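PDB 4R85: cytosine deaminase from Klebsiella pneumoniae, which probably catalyses the hydrolytic deamination of cytosine and 5-methylcytosine, the latter bound here, at an iron site of the amidohydrolase type. Local coordinates for residues 50-55 with 348-353; 264-268 with 300-304. All blocks are in the same frame, centred on the assembly; numbering follows the deposited sequence.

Contact 1 of 2, residues 50-55 with 348-353; sequences PPFVEP and VTDNSA
Here the start of a short helix is held on a barrel strand by one direct hydrogen bond, one bridging water and apolar packing. Residues 50-54 run extended, entering a strand at Phe-52, and Pro-55 departs from that at psi near 0°; 348-353 end a loop and enter a helix at Asp-350, with Thr-349 at the N-cap position. The CA atoms pair Phe-52 with Thr-349 (5.2 Å) and Pro-55 with Ser-352 (6.0 Å). The direct bond runs from Val-53 N to Val-348 O at 3.2 Å. The water donates to Val-53 O (2.8 Å) and accepts from Ser-352 OG (2.6 Å), which the m rotamer places within reach. Val-53, chi1 t, points at the helix: its CB lies 3.5 Å from Ser-352 CB, and its CG2 3.9 Å from Thr-349 O. Phe-52 (m) sets CE2 3.7 Å from Val-348 CG2 (also m), while Val-348 O sits at the ring edge, 3.7 Å from Phe-52 CD2. Thr-349 adopts p; its CG2 approaches Phe-52 CD2 at 3.8 Å, and its OG1 bonds to Leu-345 O. Pro-55 CG lies 3.9 Å from Ser-352 OG. The CA-to-CB bond of Glu-54 points away from the helix; its OE1 and OE2 hydrogen-bond to the N of Gln-307 and of His-56. Such packing against the first barrel strand, which leads into iron ligands His-56 and His-58, belongs to the TIM-barrel amidohydrolase fold.

Contact 2 of 2, residues 264-268 with 300-304; sequences GINFI and GINVC
Strands 266-269 and 303-305 run side by side as the last two parallel strands of the barrel sheet, the contact taking in their beginnings, each soon after a helix ends in a glycine. Gly-264 follows helix 250-263 with a positive phi that favours glycine; Gly-300 closes helix 293-298 in a Schellman motif, where a CB would also be jammed against the preceding carbonyl O. The touching parts, 265-268 and 301-304, point 28° apart. In register, Asn-266 faces Asn-302 (CA-CA 5.2 Å), Phe-267 faces Val-303 (4.5 Å) and Ile-268 faces Cys-304 (5.0 Å), the last two as parallel bridges. The N and O of Phe-267 both face the neighbouring strand and bond to the residues on either side of Val-303: N donates to Asn-302 O at 3.0 Å, and O accepts from Cys-304 N at 3.0 Å. Before the bridges begin, a water donates to Ile-265 O (3.1 Å) and accepts from Asn-302 N (2.7 Å). This beta-alpha-beta repeat of parallel strands is the building principle of the TIM barrel. Side chains alternate between the sheet's faces. Phe-267 (m) packs its CD2 on Ile-301 CG2 (3.5 Å) and its CB on Val-303 CG2 (3.9 Å), beside helix 220-231. On the other face Ile-268 (m, t) sets CG1 3.6 Å from SG of Cys-304, whose chi1 is p. With Asn-266 in m and Asn-302 in t, Asn-302 ND2 donates to Asn-266 OD1 at 2.9 Å, and also bonds Asn-351 O. The side chain of Ile-268 lies about 8 Å from the bound iron.

In the fold
Contact 1 and contact 2 lie with their centres about 13 Å apart and draw on one and the same barrel sheet. In sequence the order is 50-55, 264-268, 300-304, 348-353, so contact 2 falls wholly within the span that contact 1 brings together. Helix 350-355 ties them: Asn-351 O and ND2 probably hydrogen-bond to Asn-302 ND2 and Val-303 O, while Ser-352 OG packs on Cys-304 CB. Pro-55 O meets Ile-268 CD1 across the interior. Strand 47-57 is the first barrel strand and 303-305 the last, so the helix bridges the seam where the barrel closes, on strands leading toward iron ligands His-56 and Asp-308.

Contact 1 of 2, residues 50-55 with 348-353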
# COMPACT_ATOMS: atom_id res chain seq x y z
N PRO A 50 17.32 8.80 12.05
CA PRO A 50 18.22 9.10 10.94
C PRO A 50 17.42 9.10 9.62
O PRO A 50 16.29 8.59 9.59
CB PRO A 50 19.22 7.94 11.00
CG PRO A 50 18.47 6.82 11.67
CD PRO A 50 17.65 7.52 12.71
N PRO A 51 17.97 9.69 8.55
CA PRO A 51 17.17 9.86 7.33
C PRO A 51 16.71 8.55 6.71
O PRO A 51 17.33 7.50 6.92
CB PRO A 51 18.14 10.56 6.37
CG PRO A 51 19.21 11.16 7.26
CD PRO A 51 19.33 10.23 8.42
N PHE A 52 15.62 8.60 5.96
CA PHE A 52 15.22 7.42 5.21
C PHE A 52 16.27 7.14 4.13
O PHE A 52 16.98 8.05 3.69
CB PHE A 52 13.84 7.60 4.60
CG PHE A 52 12.72 7.55 5.60
CD1 PHE A 52 11.89 8.65 5.79
CD2 PHE A 52 12.49 6.41 6.35
CE1 PHE A 52 10.85 8.60 6.71
CE2 PHE A 52 11.45 6.35 7.27
CZ PHE A 52 10.64 7.46 7.45
N VAL A 53 16.35 5.88 3.71
CA VAL A 53 17.28 5.48 2.67
C VAL A 53 16.49 4.88 1.50
O VAL A 53 15.52 4.16 1.71
CB VAL A 53 18.27 4.42 3.21
CG1 VAL A 53 19.26 3.98 2.13
CG2 VAL A 53 18.99 4.93 4.45
N GLU A 54 16.89 5.22 0.28
CA GLU A 54 16.36 4.57 -0.90
C GLU A 54 17.50 3.79 -1.51
O GLU A 54 18.26 4.32 -2.32
CB GLU A 54 15.84 5.61 -1.90
CG GLU A 54 15.35 4.97 -3.21
CD GLU A 54 14.55 3.69 -2.95
OE1 GLU A 54 13.35 3.79 -2.62
OE2 GLU A 54 15.13 2.58 -3.07
N PRO A 55 17.64 2.52 -1.12
CA PRO A 55 18.83 1.75 -1.49
C PRO A 55 18.75 1.13 -2.88
O PRO A 55 19.70 0.45 -3.27
CB PRO A 55 18.85 0.63 -0.44
CG PRO A 55 17.39 0.40 -0.14
CD PRO A 55 16.74 1.76 -0.23
N VAL A 348 13.71 0.43 6.43
CA VAL A 348 13.85 1.59 5.56
C VAL A 348 14.82 2.63 6.13
O VAL A 348 14.92 3.74 5.61
CB VAL A 348 12.51 2.25 5.27
CG1 VAL A 348 11.60 1.26 4.53
CG2 VAL A 348 11.86 2.72 6.56
N THR A 349 15.50 2.26 7.21
CA THR A 349 16.56 3.10 7.77
C THR A 349 17.84 2.29 8.01
O THR A 349 18.68 2.15 7.12
CB THR A 349 16.11 3.85 9.09
OG1 THR A 349 15.71 2.90 10.08
CG2 THR A 349 14.97 4.84 8.80
N ASP A 350 17.99 1.76 9.23
CA ASP A 350 19.20 1.03 9.64
C ASP A 350 19.66 -0.06 8.68
O ASP A 350 20.84 -0.13 8.35
CB ASP A 350 19.01 0.40 11.03
CG ASP A 350 18.73 1.42 12.12
OD1 ASP A 350 18.90 2.64 11.88
OD2 ASP A 350 18.34 1.00 13.23
N ASN A 351 18.74 -0.93 8.26
CA ASN A 351 19.13 -2.07 7.44
C ASN A 351 19.58 -1.61 6.06
O ASN A 351 20.51 -2.15 5.48
CB ASN A 351 17.97 -3.04 7.29
CG ASN A 351 17.60 -3.73 8.59
OD1 ASN A 351 18.10 -3.36 9.66
ND2 ASN A 351 16.74 -4.74 8.50
N SER A 352 18.89 -0.60 5.54
CA SER A 352 19.24 -0.01 4.26
C SER A 352 20.61 0.69 4.32
O SER A 352 21.41 0.60 3.38
CB SER A 352 18.15 0.97 3.83
OG SER A 352 16.90 0.31 3.75
N ALA A 353 20.88 1.40 5.41
CA ALA A 353 22.19 2.02 5.59
C ALA A 353 23.30 0.98 5.62
O ALA A 353 24.41 1.23 5.14
CB ALA A 353 22.22 2.88 6.84
O HOH W 1 14.96 1.59 2.60

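Contact 2 of 2, residues 264-268 with 300-304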
# COMPACT_ATOMS: atom_id res chain seq x y z
N GLY A 264 27.30 -13.40 4.44
CA GLY A 264 27.21 -12.07 5.01
C GLY A 264 26.63 -11.03 4.07
O GLY A 264 26.65 -9.84 4.40
N ILE A 265 26.11 -11.45 2.91
CA ILE A 265 25.56 -10.48 1.95
C ILE A 265 24.23 -9.87 2.40
O ILE A 265 23.55 -10.41 3.29
CB ILE A 265 25.40 -11.07 0.53
CG1 ILE A 265 24.23 -12.06 0.45
CG2 ILE A 265 26.70 -11.68 0.04
CD1 ILE A 265 23.92 -12.54 -0.97
N ASN A 266 23.87 -8.74 1.79
CA ASN A 266 22.63 -8.04 2.09
C ASN A 266 21.58 -8.34 1.04
O ASN A 266 21.91 -8.79 -0.06
CB ASN A 266 22.86 -6.52 2.12
CG ASN A 266 23.94 -6.11 3.11
OD1 ASN A 266 23.68 -5.99 4.31
ND2 ASN A 266 25.14 -5.88 2.61
N PHE A 267 20.32 -8.10 1.38
CA PHE A 267 19.20 -8.31 0.47
C PHE A 267 18.34 -7.06 0.37
O PHE A 267 18.06 -6.40 1.36
CB PHE A 267 18.35 -9.50 0.94
CG PHE A 267 19.03 -10.82 0.76
CD1 PHE A 267 18.68 -11.65 -0.29
CD2 PHE A 267 20.05 -11.21 1.62
CE1 PHE A 267 19.31 -12.87 -0.46
CE2 PHE A 267 20.71 -12.41 1.43
CZ PHE A 267 20.33 -13.25 0.40
N ILE A 268 17.90 -6.74 -0.85
CA ILE A 268 16.93 -5.67 -1.02
C ILE A 268 15.67 -6.23 -1.68
O ILE A 268 15.76 -6.97 -2.66
CB ILE A 268 17.51 -4.50 -1.84
CG1 ILE A 268 18.65 -3.82 -1.05
CG2 ILE A 268 16.41 -3.49 -2.18
CD1 ILE A 268 19.39 -2.76 -1.86
N GLY A 300 18.67 -13.65 10.81
CA GLY A 300 19.74 -12.72 11.14
C GLY A 300 20.43 -12.14 9.92
O GLY A 300 21.54 -11.63 10.00
N ILE A 301 19.76 -12.21 8.77
CA ILE A 301 20.33 -11.74 7.51
C ILE A 301 19.76 -10.35 7.26
O ILE A 301 18.57 -10.13 7.46
CB ILE A 301 19.98 -12.72 6.39
CG1 ILE A 301 20.74 -14.05 6.60
CG2 ILE A 301 20.27 -12.13 4.99
CD1 ILE A 301 20.23 -15.19 5.74
N ASN A 302 20.61 -9.41 6.87
CA ASN A 302 20.15 -8.04 6.66
C ASN A 302 19.31 -7.91 5.40
O ASN A 302 19.78 -8.22 4.30
CB ASN A 302 21.34 -7.09 6.55
CG ASN A 302 20.91 -5.64 6.61
OD1 ASN A 302 20.19 -5.24 7.52
ND2 ASN A 302 21.34 -4.85 5.63
N VAL A 303 18.08 -7.43 5.55
CA VAL A 303 17.18 -7.23 4.40
C VAL A 303 16.49 -5.86 4.55
O VAL A 303 16.30 -5.37 5.66
CB VAL A 303 16.15 -8.39 4.28
CG1 VAL A 303 15.28 -8.49 5.53
CG2 VAL A 303 15.28 -8.26 3.02
N CYS A 304 16.17 -5.22 3.43
CA CYS A 304 15.49 -3.94 3.50
C CYS A 304 14.57 -3.73 2.30
O CYS A 304 14.56 -4.55 1.39
CB CYS A 304 16.51 -2.81 3.62
SG CYS A 304 17.61 -2.69 2.19
O HOH W 2 23.25 -9.96 6.37